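Local coordinates for putative peptidase (Chlamydophila abortus, PDB 3CE2), which is a putative zinc metallopeptidase of the M3B family that probably acts as an oligopeptidase, cleaving small peptides, at residues 27-32 / 377-382; 176-181 / 255-260; 292-297 / 594-599. All blocks are in the same frame, centred on the assembly; numbering follows the deposited sequence.

Contact 1: residues 27-32 / 377-382; sequences TPLYLN and SGCYDS
Leu-29 and Ser-382 meet through carbon atoms, and Cys-379 extends the same patch with its sulfur. Leu-29 gives up the most surface: it sits in a loop just ahead of helix 33-42, and its CB does not itself aim at the partner segment. The forked end does the reaching. With CG set beside the backbone N and anti to the carbonyl carbon (chi1 -84°), the branch comes over the CB methylene of Ser-382, where Leu-29 CG lies 4.2 Å from Ser-382 CB and the CD1 methyl adds a second touch on that carbon. The other methyl, CD2, turns to Cys-379 SG at 4.3 Å.

The receiving surface is a type I beta turn, Cys-379 to Ser-382, in the loop that joins the antiparallel strands 375-377 and 385-387 of a small mixed sheet. Its backbone closes through Ser-382 N to Cys-379 O (3.1 Å). A second bond, nearly straight at 170°, runs from Cys-379 N to Ser-382 OG over 2.6 Å. The serine can accept it because OG lies between its own backbone N and carbonyl carbon (chi1 48°), folded back into the turn, and the methylene is what Leu-29 meets.

Beyond the pair, Leu-29 also packs on Tyr-89 and Tyr-385, while Cys-379 rests on Val-88 of helix 66-96. Arg-81 of that helix forms a salt bridge with Asp-381. Since no hydrogen bond crosses between the segments, the junction rests on van der Waals packing, with Ser-382 OG accepting a bond from within its own turn.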
loop_
_atom_site.group_PDB
_atom_site.type_symbol
_atom_site.label_atom_id
_atom_site.label_comp_id
_atom_site.label_asym_id
_atom_site.label_seq_id
_atom_site.Cartn_x
_atom_site.Cartn_y
_atom_site.Cartn_z
ATOM N N THR A 27 25.654 11.815 1.091
ATOM C CA THR A 27 26.986 11.786 0.477
ATOM C C THR A 27 27.458 10.377 0.081
ATOM O O THR A 27 28.106 10.236 -0.948
ATOM C CB THR A 27 28.064 12.487 1.350
ATOM O OG1 THR A 27 28.014 11.965 2.680
ATOM C CG2 THR A 27 27.825 13.992 1.418
ATOM N N PRO A 28 27.133 9.327 0.880
ATOM C CA PRO A 28 27.440 7.953 0.408
ATOM C C PRO A 28 26.962 7.650 -1.017
ATOM O O PRO A 28 27.530 6.781 -1.677
ATOM C CB PRO A 28 26.709 7.062 1.410
ATOM C CG PRO A 28 26.695 7.870 2.683
ATOM C CD PRO A 28 26.521 9.313 2.228
ATOM N N LEU A 29 25.943 8.347 -1.502
ATOM C CA LEU A 29 25.537 8.186 -2.895
ATOM C C LEU A 29 26.479 8.960 -3.804
ATOM O O LEU A 29 27.149 8.390 -4.671
ATOM C CB LEU A 29 24.112 8.669 -3.102
ATOM C CG LEU A 29 23.043 7.644 -2.762
ATOM C CD1 LEU A 29 21.880 8.331 -2.146
ATOM C CD2 LEU A 29 22.597 6.931 -4.015
ATOM N N TYR A 30 26.506 10.271 -3.602
ATOM C CA TYR A 30 27.421 11.140 -4.295
ATOM C C TYR A 30 27.981 12.164 -3.345
ATOM O O TYR A 30 27.248 12.764 -2.555
ATOM C CB TYR A 30 26.720 11.824 -5.445
ATOM C CG TYR A 30 26.313 10.854 -6.520
ATOM C CD1 TYR A 30 27.229 10.418 -7.470
ATOM C CD2 TYR A 30 25.020 10.359 -6.569
ATOM C CE1 TYR A 30 26.857 9.520 -8.450
ATOM C CE2 TYR A 30 24.633 9.467 -7.537
ATOM C CZ TYR A 30 25.548 9.042 -8.474
ATOM O OH TYR A 30 25.151 8.150 -9.442
ATOM N N LEU A 31 29.291 12.360 -3.422
ATOM C CA LEU A 31 29.963 13.387 -2.630
ATOM C C LEU A 31 29.227 14.726 -2.664
ATOM O O LEU A 31 29.013 15.349 -1.628
ATOM C CB LEU A 31 31.416 13.567 -3.101
ATOM C CG LEU A 31 32.382 12.477 -2.619
ATOM C CD1 LEU A 31 33.767 12.628 -3.264
ATOM C CD2 LEU A 31 32.458 12.467 -1.070
ATOM N N ASN A 32 28.834 15.144 -3.862
ATOM C CA ASN A 32 28.190 16.426 -4.077
ATOM C C ASN A 32 27.579 16.417 -5.451
ATOM O O ASN A 32 27.838 15.512 -6.253
ATOM C CB ASN A 32 29.227 17.542 -4.041
ATOM C CG ASN A 32 30.461 17.203 -4.864
ATOM O OD1 ASN A 32 30.380 16.911 -6.073
ATOM N ND2 ASN A 32 31.610 17.215 -4.208
ATOM N N SER A 377 12.829 5.650 1.384
ATOM C CA SER A 377 13.286 5.501 0.027
ATOM C C SER A 377 14.737 5.073 0.107
ATOM O O SER A 377 15.239 4.789 1.183
ATOM C CB SER A 377 13.114 6.827 -0.746
ATOM O OG SER A 377 13.604 6.732 -2.070
ATOM N N GLY A 378 15.412 5.045 -1.031
ATOM C CA GLY A 378 16.789 4.598 -1.091
ATOM C C GLY A 378 16.829 3.673 -2.271
ATOM O O GLY A 378 15.827 3.503 -2.960
ATOM N N CYS A 379 17.976 3.084 -2.543
ATOM C CA CYS A 379 18.022 2.078 -3.595
ATOM C C CYS A 379 19.003 1.038 -3.156
ATOM O O CYS A 379 19.508 1.092 -2.022
ATOM C CB CYS A 379 18.473 2.679 -4.926
ATOM S SG CYS A 379 20.068 3.509 -4.764
ATOM N N TYR A 380 19.299 0.122 -4.072
ATOM C CA TYR A 380 20.132 -1.028 -3.770
ATOM C C TYR A 380 21.438 -0.611 -3.136
ATOM O O TYR A 380 21.912 -1.251 -2.204
ATOM C CB TYR A 380 20.371 -1.869 -5.025
ATOM C CG TYR A 380 20.943 -3.229 -4.739
ATOM C CD1 TYR A 380 20.131 -4.262 -4.262
ATOM C CD2 TYR A 380 22.305 -3.486 -4.935
ATOM C CE1 TYR A 380 20.655 -5.519 -3.993
ATOM C CE2 TYR A 380 22.847 -4.735 -4.669
ATOM C CZ TYR A 380 22.019 -5.754 -4.203
ATOM O OH TYR A 380 22.555 -6.997 -3.944
ATOM N N ASP A 381 21.982 0.506 -3.598
ATOM C CA ASP A 381 23.315 0.930 -3.171
ATOM C C ASP A 381 23.400 1.810 -1.911
ATOM O O ASP A 381 24.464 1.932 -1.302
ATOM C CB ASP A 381 24.058 1.541 -4.361
ATOM C CG ASP A 381 24.360 0.498 -5.438
ATOM O OD1 ASP A 381 25.057 -0.493 -5.110
ATOM O OD2 ASP A 381 23.885 0.648 -6.591
ATOM N N SER A 382 22.272 2.379 -1.498
ATOM C CA SER A 382 22.235 3.278 -0.344
ATOM C C SER A 382 21.709 2.589 0.907
ATOM O O SER A 382 21.132 1.508 0.834
ATOM C CB SER A 382 21.317 4.451 -0.669
ATOM O OG SER A 382 20.077 4.002 -1.217
#

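Contact 2: residues 176-181 / 255-260; sequences TPLEVA and VFYAKN
Leu-178 reaches across to Phe-256 and Tyr-257 with a single methyl, and its side chain can be traced outward to see how. CB already heads for the opposite helix, but it stops short of contact. CG, anti to the carbonyl carbon (chi1 -73°), carries the chain further in that direction. The fork then divides the work: chi2 of 167° extends CD1 away from CA, whereas CD2 meets neither ring. CD1 lies 3.9 Å from Tyr-257 CE2 and is also near the phenol oxygen, Tyr-257 OH, at 4.0 Å. Phe-256 is beside it, with CD2 likewise 4.0 Å from Leu-178 CD1. The methyl meets both rings obliquely.

What is being joined, at the surface of a mainly helical fold and away from the zinc sites, is the corner between two helices and the end of a third. Leu-178 lies in the link from helix 165-174 toward helix 180-192, where Glu-179 N bonds to Thr-176 O at 3.0 Å; the aromatic pair lies near the end of helix 240-260. The same two rings pack on Leu-171 and Ala-174 of helix 165-174. Within the pair, Phe-256 CD2 sits 4.0 Å above the plane of the Tyr-257 ring, offset toward its rim.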
loop_
_atom_site.group_PDB
_atom_site.type_symbol
_atom_site.label_atom_id
_atom_site.label_comp_id
_atom_site.label_asym_id
_atom_site.label_seq_id
_atom_site.Cartn_x
_atom_site.Cartn_y
_atom_site.Cartn_z
ATOM N N THR A 176 -6.157 3.887 -23.880
ATOM C CA THR A 176 -6.458 5.300 -23.984
ATOM C C THR A 176 -7.968 5.600 -23.871
ATOM O O THR A 176 -8.409 6.200 -22.898
ATOM C CB THR A 176 -5.852 5.849 -25.270
ATOM O OG1 THR A 176 -4.432 5.701 -25.194
ATOM C CG2 THR A 176 -6.180 7.314 -25.470
ATOM N N PRO A 177 -8.772 5.160 -24.846
ATOM C CA PRO A 177 -10.206 5.388 -24.741
ATOM C C PRO A 177 -10.840 4.865 -23.446
ATOM O O PRO A 177 -11.843 5.434 -22.976
ATOM C CB PRO A 177 -10.772 4.618 -25.939
ATOM C CG PRO A 177 -9.680 3.722 -26.377
ATOM C CD PRO A 177 -8.430 4.462 -26.090
ATOM N N LEU A 178 -10.283 3.800 -22.877
ATOM C CA LEU A 178 -10.901 3.196 -21.701
ATOM C C LEU A 178 -10.565 3.924 -20.395
ATOM O O LEU A 178 -10.961 3.488 -19.325
ATOM C CB LEU A 178 -10.551 1.720 -21.592
ATOM C CG LEU A 178 -11.284 0.878 -22.629
ATOM C CD1 LEU A 178 -10.661 -0.495 -22.681
ATOM C CD2 LEU A 178 -12.796 0.800 -22.333
ATOM N N GLU A 179 -9.843 5.034 -20.478
ATOM C CA GLU A 179 -9.592 5.824 -19.294
ATOM C C GLU A 179 -10.827 6.645 -18.956
ATOM O O GLU A 179 -10.909 7.233 -17.870
ATOM C CB GLU A 179 -8.463 6.814 -19.542
ATOM C CG GLU A 179 -7.063 6.261 -19.504
ATOM C CD GLU A 179 -6.055 7.332 -19.874
ATOM O OE1 GLU A 179 -6.314 8.083 -20.842
ATOM O OE2 GLU A 179 -5.015 7.432 -19.189
ATOM N N VAL A 180 -11.771 6.733 -19.895
ATOM C CA VAL A 180 -12.798 7.752 -19.746
ATOM C C VAL A 180 -13.618 7.525 -18.497
ATOM O O VAL A 180 -13.917 8.472 -17.799
ATOM C CB VAL A 180 -13.722 7.937 -20.969
ATOM C CG1 VAL A 180 -14.619 6.748 -21.166
ATOM C CG2 VAL A 180 -14.573 9.157 -20.748
ATOM N N ALA A 181 -13.953 6.279 -18.190
ATOM C CA ALA A 181 -14.807 6.054 -17.041
ATOM C C ALA A 181 -14.223 6.715 -15.790
ATOM O O ALA A 181 -14.891 7.530 -15.144
ATOM C CB ALA A 181 -15.086 4.571 -16.828
ATOM N N VAL A 255 -13.682 -6.755 -17.956
ATOM C CA VAL A 255 -14.205 -7.934 -18.657
ATOM C C VAL A 255 -13.661 -8.023 -20.072
ATOM O O VAL A 255 -13.334 -9.094 -20.547
ATOM C CB VAL A 255 -15.717 -7.925 -18.698
ATOM C CG1 VAL A 255 -16.240 -9.092 -19.527
ATOM C CG2 VAL A 255 -16.257 -7.975 -17.287
ATOM N N PHE A 256 -13.542 -6.884 -20.732
ATOM C CA PHE A 256 -13.008 -6.860 -22.077
ATOM C C PHE A 256 -11.578 -7.370 -22.084
ATOM O O PHE A 256 -11.247 -8.261 -22.856
ATOM C CB PHE A 256 -13.090 -5.445 -22.641
ATOM C CG PHE A 256 -12.114 -5.159 -23.753
ATOM C CD1 PHE A 256 -12.365 -5.588 -25.052
ATOM C CD2 PHE A 256 -10.967 -4.418 -23.509
ATOM C CE1 PHE A 256 -11.494 -5.295 -26.079
ATOM C CE2 PHE A 256 -10.082 -4.117 -24.533
ATOM C CZ PHE A 256 -10.346 -4.567 -25.818
ATOM N N TYR A 257 -10.738 -6.813 -21.220
ATOM C CA TYR A 257 -9.334 -7.209 -21.169
ATOM C C TYR A 257 -9.159 -8.665 -20.714
ATOM O O TYR A 257 -8.332 -9.391 -21.246
ATOM C CB TYR A 257 -8.563 -6.306 -20.219
ATOM C CG TYR A 257 -8.109 -4.948 -20.756
ATOM C CD1 TYR A 257 -7.245 -4.853 -21.853
ATOM C CD2 TYR A 257 -8.485 -3.755 -20.112
ATOM C CE1 TYR A 257 -6.790 -3.612 -22.310
ATOM C CE2 TYR A 257 -8.038 -2.507 -20.565
ATOM C CZ TYR A 257 -7.191 -2.441 -21.663
ATOM O OH TYR A 257 -6.738 -1.206 -22.117
ATOM N N ALA A 258 -9.941 -9.087 -19.729
ATOM C CA ALA A 258 -9.819 -10.430 -19.183
ATOM C C ALA A 258 -10.125 -11.507 -20.214
ATOM O O ALA A 258 -9.370 -12.462 -20.378
ATOM C CB ALA A 258 -10.753 -10.601 -17.996
ATOM N N LYS A 259 -11.256 -11.381 -20.890
ATOM C CA LYS A 259 -11.689 -12.462 -21.741
ATOM C C LYS A 259 -10.875 -12.522 -23.037
ATOM O O LYS A 259 -10.790 -13.562 -23.663
ATOM C CB LYS A 259 -13.203 -12.422 -21.979
ATOM C CG LYS A 259 -13.647 -11.661 -23.212
ATOM C CD LYS A 259 -15.166 -11.540 -23.252
ATOM C CE LYS A 259 -15.603 -10.490 -24.272
ATOM N NZ LYS A 259 -16.968 -10.007 -23.961
ATOM N N ASN A 260 -10.231 -11.429 -23.412
ATOM C CA ASN A 260 -9.367 -11.463 -24.580
ATOM C C ASN A 260 -7.906 -11.843 -24.286
ATOM O O ASN A 260 -7.105 -12.043 -25.194
ATOM C CB ASN A 260 -9.444 -10.141 -25.353
ATOM C CG ASN A 260 -10.831 -9.878 -25.930
ATOM O OD1 ASN A 260 -11.651 -10.792 -26.087
ATOM N ND2 ASN A 260 -11.106 -8.616 -26.231
#

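Contact 3: residues 292-297 / 594-599; sequences SSLITK and KAFCFI
Leu-294 and Ile-599 are the residues whose CA atoms come nearest, 8.4 Å apart, a separation bridged by side chains alone. Each segment is helical: 292-297 lies in the early part of helix 292-306, and 594-599 belongs to the middle of helix 590-607. Regular bonds support both, among them Lys-297 N to Ser-293 O at 2.8 Å and Ile-599 N to Ala-595 O at 3.1 Å.

From the first helix, Leu-294 is the residue that crosses the gap. Its CB points at the partner, and CD1 is the atom that arrives, 4.0 Å from Ile-599 CG2 and 4.2 Å from Phe-596 CD1. The isoleucine offers its branch methyl rather than its longer arm: CG2 stands anti to the backbone N, while CG1 is turned to the other side, anti to the carbonyl carbon (chi1 -64°). Phe-596 behaves differently. Its CB does not aim at Leu-294, and the ring is met obliquely by the methyl.

In all, Leu-294 touches Phe-596, Ile-599, Glu-600 and Ile-603 of helix 590-607, the i, i+3, i+4, i+7 set that forms the hole in knobs-into-holes packing. The arrangement belongs to the mostly helical body of this M3 peptidase, where helix 451-487 joins the pair: Phe-596 and Ile-295 both pack on Phe-470, and Ile-599 on Ile-465. All three touching residues, Leu-294, Phe-596 and Ile-599, are buried. Phe-598, which falls between the two contact residues in sequence, touches Leu-549 of helix 536-553.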
loop_
_atom_site.group_PDB
_atom_site.type_symbol
_atom_site.label_atom_id
_atom_site.label_comp_id
_atom_site.label_asym_id
_atom_site.label_seq_id
_atom_site.Cartn_x
_atom_site.Cartn_y
_atom_site.Cartn_z
ATOM N N SER A 292 -17.963 -11.752 11.232
ATOM C CA SER A 292 -18.738 -10.525 11.381
ATOM C C SER A 292 -19.012 -10.223 12.838
ATOM O O SER A 292 -19.034 -9.043 13.242
ATOM C CB SER A 292 -20.044 -10.556 10.569
ATOM O OG SER A 292 -20.591 -11.865 10.417
ATOM N N SER A 293 -19.191 -11.280 13.635
ATOM C CA SER A 293 -19.472 -11.105 15.064
ATOM C C SER A 293 -18.409 -10.243 15.741
ATOM O O SER A 293 -18.668 -9.587 16.750
ATOM C CB SER A 293 -19.624 -12.450 15.779
ATOM O OG SER A 293 -18.454 -13.248 15.643
ATOM N N LEU A 294 -17.205 -10.225 15.180
ATOM C CA LEU A 294 -16.170 -9.419 15.795
ATOM C C LEU A 294 -16.489 -7.944 15.628
ATOM O O LEU A 294 -16.251 -7.151 16.525
ATOM C CB LEU A 294 -14.786 -9.777 15.256
ATOM C CG LEU A 294 -14.079 -10.891 16.036
ATOM C CD1 LEU A 294 -12.613 -10.856 15.774
ATOM C CD2 LEU A 294 -14.301 -10.756 17.527
ATOM N N ILE A 295 -17.061 -7.582 14.484
ATOM C CA ILE A 295 -17.553 -6.229 14.291
ATOM C C ILE A 295 -18.619 -5.979 15.350
ATOM O O ILE A 295 -18.522 -5.024 16.126
ATOM C CB ILE A 295 -18.127 -6.017 12.851
ATOM C CG1 ILE A 295 -17.013 -6.032 11.811
ATOM C CG2 ILE A 295 -18.867 -4.700 12.717
ATOM C CD1 ILE A 295 -17.541 -6.244 10.417
ATOM N N THR A 296 -19.618 -6.855 15.408
ATOM C CA THR A 296 -20.681 -6.697 16.398
ATOM C C THR A 296 -20.109 -6.441 17.789
ATOM O O THR A 296 -20.501 -5.484 18.442
ATOM C CB THR A 296 -21.559 -7.923 16.459
ATOM O OG1 THR A 296 -21.847 -8.374 15.129
ATOM C CG2 THR A 296 -22.821 -7.600 17.153
ATOM N N LYS A 297 -19.166 -7.265 18.241
ATOM C CA LYS A 297 -18.595 -7.069 19.584
ATOM C C LYS A 297 -18.034 -5.677 19.769
ATOM O O LYS A 297 -18.430 -4.968 20.693
ATOM C CB LYS A 297 -17.485 -8.080 19.895
ATOM C CG LYS A 297 -17.915 -9.259 20.736
ATOM C CD LYS A 297 -16.840 -10.352 20.737
ATOM C CE LYS A 297 -17.268 -11.573 21.570
ATOM N NZ LYS A 297 -16.565 -12.813 21.141
ATOM N N LYS A 594 -4.742 -16.518 13.609
ATOM C CA LYS A 594 -3.787 -15.835 14.484
ATOM C C LYS A 594 -4.097 -14.331 14.538
ATOM O O LYS A 594 -3.973 -13.683 15.585
ATOM C CB LYS A 594 -2.353 -16.081 14.007
ATOM C CG LYS A 594 -1.707 -17.358 14.528
ATOM C CD LYS A 594 -1.679 -17.320 16.048
ATOM C CE LYS A 594 -0.738 -18.338 16.654
ATOM N NZ LYS A 594 -0.875 -18.293 18.143
ATOM N N ALA A 595 -4.511 -13.775 13.407
ATOM C CA ALA A 595 -4.897 -12.378 13.368
ATOM C C ALA A 595 -6.095 -12.163 14.271
ATOM O O ALA A 595 -6.084 -11.297 15.145
ATOM C CB ALA A 595 -5.229 -11.968 11.939
ATOM N N PHE A 596 -7.134 -12.961 14.059
ATOM C CA PHE A 596 -8.347 -12.846 14.860
ATOM C C PHE A 596 -8.089 -12.992 16.362
ATOM O O PHE A 596 -8.703 -12.300 17.186
ATOM C CB PHE A 596 -9.382 -13.858 14.391
ATOM C CG PHE A 596 -10.012 -13.509 13.081
ATOM C CD1 PHE A 596 -10.135 -12.198 12.688
ATOM C CD2 PHE A 596 -10.537 -14.488 12.267
ATOM C CE1 PHE A 596 -10.737 -11.866 11.493
ATOM C CE2 PHE A 596 -11.142 -14.165 11.068
ATOM C CZ PHE A 596 -11.235 -12.837 10.684
ATOM N N CYS A 597 -7.163 -13.871 16.715
ATOM C CA CYS A 597 -6.758 -14.002 18.112
ATOM C C CYS A 597 -6.291 -12.691 18.701
ATOM O O CYS A 597 -6.718 -12.279 19.775
ATOM C CB CYS A 597 -5.652 -15.044 18.254
ATOM S SG CYS A 597 -6.287 -16.721 18.083
ATOM N N PHE A 598 -5.385 -12.047 17.991
ATOM C CA PHE A 598 -4.875 -10.761 18.400
ATOM C C PHE A 598 -6.012 -9.761 18.606
ATOM O O PHE A 598 -6.038 -9.022 19.587
ATOM C CB PHE A 598 -3.922 -10.247 17.322
ATOM C CG PHE A 598 -3.250 -8.964 17.675
ATOM C CD1 PHE A 598 -1.946 -8.965 18.170
ATOM C CD2 PHE A 598 -3.909 -7.756 17.511
ATOM C CE1 PHE A 598 -1.318 -7.781 18.494
ATOM C CE2 PHE A 598 -3.285 -6.560 17.843
ATOM C CZ PHE A 598 -1.991 -6.570 18.338
ATOM N N ILE A 599 -6.957 -9.741 17.678
ATOM C CA ILE A 599 -8.024 -8.768 17.740
ATOM C C ILE A 599 -8.921 -9.069 18.935
ATOM O O ILE A 599 -9.252 -8.172 19.716
ATOM C CB ILE A 599 -8.796 -8.758 16.422
ATOM C CG1 ILE A 599 -7.867 -8.291 15.304
ATOM C CG2 ILE A 599 -9.993 -7.863 16.489
ATOM C CD1 ILE A 599 -8.295 -8.744 13.962
#

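Overall arrangement
Contact 1 opens first, joining the loop before helix 33-42 to the turn between strands 375-377 and 385-387, and encloses a largely helical loop of 344 residues. Contact 2 opens and closes inside that loop, tying the link before helix 180-192 to the end of helix 240-260. Contact 3 opens afterwards on helix 292-306, still within the loop of contact 1, but closes near the C terminus on helix 590-607; the two therefore cross. Contacts 2 and 3 follow in series. Contacts 1 and 3 lie on opposite sides of the chain's centre, their own centres about 44 Å apart. The zinc-binding residues His-402, His-406 and Glu-430 fall between 377-382 and 594-599, within the span closed by contact 3.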